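Local coordinates for protein glutathione S-transferase domain (Burkholderia graminis, PDB 4MF5) that probably works as a glutathione transferase of the GST superfamily, with glutathione bound in its N-terminal domain, at residues 60-65 / 124-129; 193-198 / 234-239. All blocks are in the same frame, centred on the assembly; numbering follows the deposited sequence.

How the contacts relate
Both contacts pair a loop with a helix, and both lie away from the glutathione pocket. Contact 1 is a surface contact. It sets the end of helix 51-63, in the N-terminal domain, against the loop between helices 112-123 and 131-161. Contact 2 is partly buried and joins two parts of the C-terminal domain, the loop 193-198 and helix 231-242. Polar bonding is sparse in contact 1, with one weak direct bond and one water. Contact 2 has an arginine on two backbone carbonyls and a buried tryptophan. The loops themselves meet, Pro128 CG lying 3.8 Å from Leu197 CD1.

Contact 1. Residues 60-65 / 124-129; sequences LEETGL and GQLIPQ
Gln125 OE1 takes a hydrogen bond from a water at 2.8 Å. The same water also donates to Glu62 O, so it bridges the amide of Gln125 to the last turn of helix 51-63. The other end of the amide makes a direct bond. Gln125 NE2 donates to Thr63 O at 3.5 Å, which is weak although fairly straight at 162°. Gln125 NE2 has a further partner in Thr123 OG1, just before the loop. The amide is therefore held at both its oxygen and its nitrogen.

The Thr63 side chain runs slantwise across the Gln125 amide. Gln125 NE2 lies 3.5 Å from Thr63 CB, and the amide carbon also touches the threonine methyl. Thr63 OG1 is folded back over its own main chain (chi1 63°) and bonds to Met59 O. This torsion puts the methyl CG2 of Thr63 anti to the carbonyl carbon, where it meets Gln125 CB at 4.0 Å.

In the GST fold a linker joins the thioredoxin-like N-terminal domain to an all-helical C-terminal domain. Segment 124-129, between helices 112-123 and 131-161, lies where that linker runs. The contact thus sets the interdomain linker against the end of helix 51-63, a helix of the thioredoxin-like domain.

The apolar part falls to Leu126. Leu126 CD1 reaches Glu62 CB at 3.7 Å and Thr63 CG2 at 4.1 Å, so one methyl rests on two neighbouring residues of the helix. The carboxylate of Glu62 forms a salt bridge with Arg243. Leu126 also packs on Tyr201, and its backbone is hydrogen-bonded to Ile203.

Contact 2. Residues 193-198 / 234-239; sequences REWILG and QRALAA
Arg235 supplies the direct hydrogen bonds across the contact, all to backbone carbonyls. Its chain bends at chi3 (56°), which turns the guanidinium to the carbonyls of 193-194. Arg235 NH2 donates to Arg193 O at 2.9 Å. It lies nearly in line with the C=O bond (164°), but the bond is bent at the hydrogen (132°). Arg235 NH1 donates to Glu194 O at 3.2 Å, with that oxygen close to the guanidinium plane. A weak second bond runs from Arg235 NH1 to Arg193 O. Outside the two segments, Arg235 NH2 also bonds to Asn232 OD1 on the same helix.

Water may add a charged part. Two waters link Glu194 OE2 to Arg235 NH1, but for one of two Glu194 conformers, so this bridge is doubtful.

The apolar part is made by Trp195. Trp195 CH2 lies 4.0 Å from Ala239 CB, and Trp195 CZ3 lies 4.5 Å from Ala236 CB. The ring also makes a van der Waals contact with a polar atom, Ala236 O. Tyr201 meets the indole edge-to-face.

The polar tie to helix 231-242 thus uses the loop's main chain, and the apolar packing uses Trp195. The cationic guanidinium probably gains from the two carbonyl oxygens.

Contact 1. Residues 60-65 / 124-129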
ATOM      1  N   LEU A  60      15.624   6.667  -8.092  1.00  8.09           N
ATOM      2  CA  LEU A  60      16.283   6.997  -9.342  1.00  8.60           C
ATOM      3  C   LEU A  60      17.726   7.411  -9.116  1.00  8.94           C
ATOM      4  O   LEU A  60      18.624   6.993  -9.853  1.00  9.64           O
ATOM      5  CB  LEU A  60      15.496   8.077 -10.094  1.00  8.05           C
ATOM      6  CG  LEU A  60      14.138   7.604 -10.612  1.00  8.33           C
ATOM      7  CD1 LEU A  60      13.232   8.788 -10.931  1.00  8.63           C
ATOM      8  CD2 LEU A  60      14.277   6.693 -11.822  1.00  8.73           C
ATOM      9  N   GLU A  61      17.978   8.240  -8.106  1.00  8.60           N
ATOM     10  CA  GLU A  61      19.337   8.653  -7.799  1.00  9.17           C
ATOM     11  C   GLU A  61      20.188   7.493  -7.304  1.00  9.53           C
ATOM     12  O   GLU A  61      21.363   7.407  -7.650  1.00 11.80           O
ATOM     13  CB  GLU A  61      19.317   9.786  -6.758  1.00  9.63           C
ATOM     14  CG  GLU A  61      18.726  11.085  -7.285  1.00 10.00           C
ATOM     15  CD  GLU A  61      19.569  11.776  -8.332  1.00 10.77           C
ATOM     16  OE1 GLU A  61      20.774  11.473  -8.447  1.00 11.55           O
ATOM     17  OE2 GLU A  61      19.019  12.666  -9.018  1.00 11.80           O
ATOM     18  N   GLU A  62      19.621   6.592  -6.511  1.00  8.80           N
ATOM     19  CA  GLU A  62      20.362   5.440  -6.007  1.00  9.42           C
ATOM     20  C   GLU A  62      20.770   4.513  -7.141  1.00 10.61           C
ATOM     21  O   GLU A  62      21.902   4.020  -7.175  1.00 13.25           O
ATOM     22  CB  GLU A  62      19.516   4.654  -4.998  1.00  9.39           C
ATOM     23  CG  GLU A  62      19.311   5.362  -3.666  1.00  8.83           C
ATOM     24  CD  GLU A  62      20.460   5.291  -2.688  1.00  9.66           C
ATOM     25  OE1 GLU A  62      21.529   4.725  -3.043  1.00 12.10           O
ATOM     26  OE2 GLU A  62      20.295   5.796  -1.561  1.00  9.54           O
ATOM     27  N   THR A  63      19.839   4.232  -8.048  1.00 10.48           N
ATOM     28  CA  THR A  63      20.097   3.301  -9.131  1.00 11.43           C
ATOM     29  C   THR A  63      20.859   3.936 -10.277  1.00 11.39           C
ATOM     30  O   THR A  63      21.354   3.215 -11.127  1.00 14.08           O
ATOM     31  CB  THR A  63      18.813   2.678  -9.690  1.00 12.83           C
ATOM     32  OG1 THR A  63      17.980   3.700 -10.258  1.00 13.16           O
ATOM     33  CG2 THR A  63      18.090   1.868  -8.621  1.00 14.73           C
ATOM     34  N   GLY A  64      20.905   5.264 -10.334  1.00 10.93           N
ATOM     35  CA  GLY A  64      21.559   5.978 -11.409  1.00 11.71           C
ATOM     36  C   GLY A  64      20.787   5.986 -12.717  1.00 10.37           C
ATOM     37  O   GLY A  64      21.345   6.388 -13.744  1.00 11.90           O
ATOM     38  N   LEU A  65      19.525   5.568 -12.716  1.00  8.98           N
ATOM     39  CA  LEU A  65      18.778   5.575 -13.945  1.00  8.80           C
ATOM     40  C   LEU A  65      18.543   7.017 -14.384  1.00  8.83           C
ATOM     41  O   LEU A  65      18.064   7.828 -13.595  1.00  9.82           O
ATOM     42  CB  LEU A  65      17.425   4.901 -13.734  1.00  9.38           C
ATOM     43  CG  LEU A  65      16.611   4.643 -14.996  1.00  9.86           C
ATOM     44  CD1 LEU A  65      17.207   3.519 -15.809  1.00 10.45           C
ATOM     45  CD2 LEU A  65      15.168   4.317 -14.657  1.00 11.46           C
ATOM     46  N   GLY A 124      17.220  -4.453 -11.690  1.00 10.26           N
ATOM     47  CA  GLY A 124      17.723  -5.503 -10.802  1.00 11.63           C
ATOM     48  C   GLY A 124      18.510  -4.927  -9.642  1.00 11.95           C
ATOM     49  O   GLY A 124      19.599  -5.417  -9.325  1.00 16.72           O
ATOM     50  N   GLN A 125      18.013  -3.868  -9.030  1.00  9.91           N
ATOM     51  CA  GLN A 125      18.689  -3.229  -7.910  1.00 10.13           C
ATOM     52  C   GLN A 125      17.735  -2.959  -6.764  1.00 10.11           C
ATOM     53  O   GLN A 125      16.592  -2.590  -6.992  1.00 11.49           O
ATOM     54  CB  GLN A 125      19.298  -1.887  -8.348  1.00 12.50           C
ATOM     55  CG  GLN A 125      20.389  -2.002  -9.372  1.00 13.87           C
ATOM     56  CD  GLN A 125      20.900  -0.630  -9.717  1.00 21.28           C
ATOM     57  OE1 GLN A 125      21.592   0.020  -8.902  1.00 22.31           O
ATOM     58  NE2 GLN A 125      20.535  -0.145 -10.906  1.00 18.44           N
ATOM     59  N   LEU A 126      18.227  -3.109  -5.537  1.00  9.82           N
ATOM     60  CA  LEU A 126      17.549  -2.606  -4.324  1.00  9.47           C
ATOM     61  C   LEU A 126      16.289  -3.389  -3.980  1.00 10.02           C
ATOM     62  O   LEU A 126      15.432  -2.935  -3.222  1.00  9.56           O
ATOM     63  CB  LEU A 126      17.324  -1.088  -4.372  1.00  9.57           C
ATOM     64  CG  LEU A 126      18.633  -0.313  -4.506  1.00 10.66           C
ATOM     65  CD1 LEU A 126      18.367   1.177  -4.559  1.00 15.42           C
ATOM     66  CD2 LEU A 126      19.624  -0.651  -3.400  1.00 18.33           C
ATOM     67  N   ILE A 127      16.234  -4.621  -4.458  1.00 12.05           N
ATOM     68  CA  ILE A 127      15.264  -5.601  -3.994  1.00 12.61           C
ATOM     69  C   ILE A 127      16.008  -6.921  -3.924  1.00 13.38           C
ATOM     70  O   ILE A 127      16.875  -7.168  -4.751  1.00 17.11           O
ATOM     71  CB  ILE A 127      14.017  -5.642  -4.916  1.00 12.32           C
ATOM     72  CG1 ILE A 127      12.860  -6.398  -4.269  1.00 13.70           C
ATOM     73  CG2 ILE A 127      14.375  -6.156  -6.309  1.00 14.50           C
ATOM     74  CD1 ILE A 127      11.552  -6.279  -5.005  1.00 14.52           C
ATOM     75  N   PRO A 128      15.713  -7.792  -2.958  1.00 12.30           N
ATOM     76  CA  PRO A 128      16.388  -9.079  -2.942  1.00 14.67           C
ATOM     77  C   PRO A 128      16.106  -9.852  -4.228  1.00 16.42           C
ATOM     78  O   PRO A 128      15.030  -9.750  -4.812  1.00 20.23           O
ATOM     79  CB  PRO A 128      15.751  -9.787  -1.746  1.00 14.82           C
ATOM     80  CG  PRO A 128      15.378  -8.675  -0.826  1.00 13.17           C
ATOM     81  CD  PRO A 128      14.860  -7.625  -1.769  1.00 12.26           C
ATOM     82  N   GLN A 129      17.085 -10.607  -4.672  1.00 22.50           N
ATOM     83  CA  GLN A 129      16.893 -11.363  -5.910  1.00 27.24           C
ATOM     84  C   GLN A 129      16.396 -12.771  -5.682  1.00 22.97           C
ATOM     85  O   GLN A 129      16.018 -13.423  -6.634  1.00 31.11           O
ATOM     86  CB  GLN A 129      18.126 -11.298  -6.800  1.00 30.48           C
ATOM     87  CG  GLN A 129      18.434  -9.857  -7.246  1.00 32.53           C
ATOM     88  CD  GLN A 129      17.431  -9.307  -8.270  1.00 32.59           C
ATOM     89  OE1 GLN A 129      17.193  -9.926  -9.293  1.00 47.89           O
ATOM     90  NE2 GLN A 129      16.830  -8.146  -7.983  1.00 26.60           N
TER
HETATM   91  O   HOH W   1      23.730   1.853  -8.624  1.00 27.50           O

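Contact 2. Residues 193-198 / 234-239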
ATOM      1  N   ARG A 193      19.485  -5.310  12.937  1.00 13.19           N
ATOM      2  CA  ARG A 193      19.533  -5.181  11.486  1.00 13.41           C
ATOM      3  C   ARG A 193      20.082  -3.826  11.098  1.00 12.32           C
ATOM      4  O   ARG A 193      19.784  -2.810  11.731  1.00 15.42           O
ATOM      5  CB  ARG A 193      18.137  -5.346  10.858  1.00 12.46           C
ATOM      6  CG  ARG A 193      17.560  -6.739  10.975  1.00 13.94           C
ATOM      7  CD  ARG A 193      16.237  -6.900  10.223  1.00 14.10           C
ATOM      8  NE  ARG A 193      15.787  -8.290  10.280  1.00 16.45           N
ATOM      9  CZ  ARG A 193      15.102  -8.844  11.282  1.00 17.08           C
ATOM     10  NH1 ARG A 193      14.691  -8.123  12.327  1.00 16.01           N
ATOM     11  NH2 ARG A 193      14.802 -10.148  11.236  1.00 22.27           N
ATOM     12  N   GLU A 194      20.829  -3.790  10.010  1.00 12.41           N
ATOM     13  CA  GLU A 194      21.302  -2.530   9.455  0.56 12.14           C
ATOM     14  C   GLU A 194      20.125  -1.721   8.886  1.00 10.85           C
ATOM     15  O   GLU A 194      19.951  -0.538   9.182  1.00 11.81           O
ATOM     16  CB  GLU A 194      22.341  -2.794   8.360  0.56 13.65           C
ATOM     17  CG  GLU A 194      23.246  -1.625   8.080  0.56 16.43           C
ATOM     18  CD  GLU A 194      24.116  -1.273   9.270  0.56 18.50           C
ATOM     19  OE1 GLU A 194      24.450  -2.166  10.068  0.56 20.74           O
ATOM     20  OE2 GLU A 194      24.453  -0.100   9.417  0.56 22.14           O
ATOM     21  N   TRP A 195      19.349  -2.402   8.047  1.00  9.69           N
ATOM     22  CA  TRP A 195      18.250  -1.845   7.285  1.00  9.11           C
ATOM     23  C   TRP A 195      17.036  -2.751   7.492  1.00  8.91           C
ATOM     24  O   TRP A 195      17.119  -3.805   8.139  1.00  9.70           O
ATOM     25  CB  TRP A 195      18.643  -1.738   5.797  1.00  9.00           C
ATOM     26  CG  TRP A 195      19.720  -0.763   5.539  1.00  8.85           C
ATOM     27  CD1 TRP A 195      21.005  -1.036   5.191  1.00 10.28           C
ATOM     28  CD2 TRP A 195      19.625   0.665   5.621  1.00  9.42           C
ATOM     29  NE1 TRP A 195      21.722   0.116   5.047  1.00 11.10           N
ATOM     30  CE2 TRP A 195      20.891   1.181   5.285  1.00 10.23           C
ATOM     31  CE3 TRP A 195      18.591   1.555   5.946  1.00  9.55           C
ATOM     32  CZ2 TRP A 195      21.151   2.553   5.265  1.00 11.42           C
ATOM     33  CZ3 TRP A 195      18.850   2.905   5.912  1.00 10.71           C
ATOM     34  CH2 TRP A 195      20.113   3.392   5.582  1.00 11.29           C
ATOM     35  N   ILE A 196      15.890  -2.365   6.931  1.00  8.54           N
ATOM     36  CA  ILE A 196      14.669  -3.102   7.194  1.00  8.66           C
ATOM     37  C   ILE A 196      14.778  -4.586   6.808  1.00  9.76           C
ATOM     38  O   ILE A 196      14.264  -5.455   7.517  1.00 10.55           O
ATOM     39  CB  ILE A 196      13.450  -2.401   6.565  1.00  8.68           C
ATOM     40  CG1 ILE A 196      13.186  -1.096   7.306  1.00  9.04           C
ATOM     41  CG2 ILE A 196      12.223  -3.302   6.560  1.00 10.69           C
ATOM     42  CD1 ILE A 196      12.218  -0.176   6.580  1.00  9.77           C
ATOM     43  N   LEU A 197      15.443  -4.886   5.685  1.00  9.34           N
ATOM     44  CA  LEU A 197      15.592  -6.267   5.236  1.00 10.20           C
ATOM     45  C   LEU A 197      16.891  -6.906   5.724  1.00 12.12           C
ATOM     46  O   LEU A 197      17.203  -8.012   5.310  1.00 17.24           O
ATOM     47  CB  LEU A 197      15.498  -6.367   3.717  1.00 10.87           C
ATOM     48  CG  LEU A 197      14.182  -5.828   3.152  1.00 10.71           C
ATOM     49  CD1 LEU A 197      14.163  -6.019   1.647  1.00 12.44           C
ATOM     50  CD2 LEU A 197      12.966  -6.482   3.776  1.00 12.59           C
ATOM     51  N   GLY A 198      17.635  -6.265   6.613  1.00 10.89           N
ATOM     52  CA  GLY A 198      18.878  -6.841   7.117  1.00 12.80           C
ATOM     53  C   GLY A 198      20.054  -6.038   6.624  1.00 11.98           C
ATOM     54  O   GLY A 198      20.085  -4.809   6.725  1.00 12.31           O
ATOM     55  N   GLN A 234      16.357   5.899  14.960  1.00  8.38           N
ATOM     56  CA  GLN A 234      17.206   7.078  14.855  1.00  8.45           C
ATOM     57  C   GLN A 234      18.528   6.786  14.153  1.00  7.95           C
ATOM     58  O   GLN A 234      19.007   7.612  13.385  1.00  8.78           O
ATOM     59  CB  GLN A 234      17.491   7.664  16.250  1.00  8.60           C
ATOM     60  CG  GLN A 234      16.215   8.191  16.918  1.00  8.91           C
ATOM     61  CD  GLN A 234      16.520   9.161  18.020  1.00  9.05           C
ATOM     62  OE1 GLN A 234      17.297   8.845  18.997  1.00 11.84           O
ATOM     63  NE2 GLN A 234      15.994  10.322  17.917  1.00  7.89           N
ATOM     64  N   ARG A 235      19.116   5.631  14.433  1.00  8.73           N
ATOM     65  CA  ARG A 235      20.324   5.194  13.759  1.00  9.34           C
ATOM     66  C   ARG A 235      20.132   5.078  12.260  1.00  8.31           C
ATOM     67  O   ARG A 235      20.932   5.602  11.468  1.00  8.95           O
ATOM     68  CB  ARG A 235      20.726   3.821  14.325  1.00 11.27           C
ATOM     69  CG  ARG A 235      21.800   3.068  13.582  1.00 13.65           C
ATOM     70  CD  ARG A 235      22.169   1.725  14.200  1.00 13.99           C
ATOM     71  NE  ARG A 235      21.065   0.779  14.380  1.00 14.25           N
ATOM     72  CZ  ARG A 235      20.474   0.069  13.425  1.00 13.67           C
ATOM     73  NH1 ARG A 235      20.839   0.235  12.147  1.00 15.72           N
ATOM     74  NH2 ARG A 235      19.540  -0.819  13.759  1.00 18.04           N
ATOM     75  N   ALA A 236      19.094   4.363  11.866  1.00  8.93           N
ATOM     76  CA  ALA A 236      18.865   4.111  10.451  1.00  8.53           C
ATOM     77  C   ALA A 236      18.448   5.389   9.735  1.00  8.19           C
ATOM     78  O   ALA A 236      18.859   5.600   8.591  1.00  8.93           O
ATOM     79  CB  ALA A 236      17.841   3.001  10.285  1.00  9.56           C
ATOM     80  N   LEU A 237      17.657   6.245  10.391  1.00  8.12           N
ATOM     81  CA  LEU A 237      17.269   7.509   9.784  1.00  8.32           C
ATOM     82  C   LEU A 237      18.507   8.388   9.526  1.00  8.29           C
ATOM     83  O   LEU A 237      18.659   8.976   8.459  1.00  8.15           O
ATOM     84  CB  LEU A 237      16.277   8.229  10.679  1.00  8.95           C
ATOM     85  CG  LEU A 237      15.874   9.608  10.179  1.00 10.26           C
ATOM     86  CD1 LEU A 237      15.156   9.571   8.853  1.00 10.66           C
ATOM     87  CD2 LEU A 237      15.082  10.302  11.218  1.00 14.39           C
ATOM     88  N   ALA A 238      19.390   8.482  10.521  1.00  8.48           N
ATOM     89  CA  ALA A 238      20.595   9.286  10.358  1.00  8.46           C
ATOM     90  C   ALA A 238      21.456   8.749   9.209  1.00  8.29           C
ATOM     91  O   ALA A 238      21.995   9.532   8.427  1.00  8.58           O
ATOM     92  CB  ALA A 238      21.391   9.348  11.658  1.00  8.65           C
ATOM     93  N   ALA A 239      21.592   7.427   9.111  1.00  8.16           N
ATOM     94  CA  ALA A 239      22.334   6.832   8.006  1.00  8.50           C
ATOM     95  C   ALA A 239      21.654   7.175   6.680  1.00  8.20           C
ATOM     96  O   ALA A 239      22.304   7.541   5.701  1.00  9.38           O
ATOM     97  CB  ALA A 239      22.436   5.326   8.192  1.00  9.12           C
TER
HETATM   98  O   HOH W   2      22.778   1.631  10.493  1.00 24.54           O
HETATM   99  O   HOH W   3      24.007   0.480  12.003  1.00 32.14           O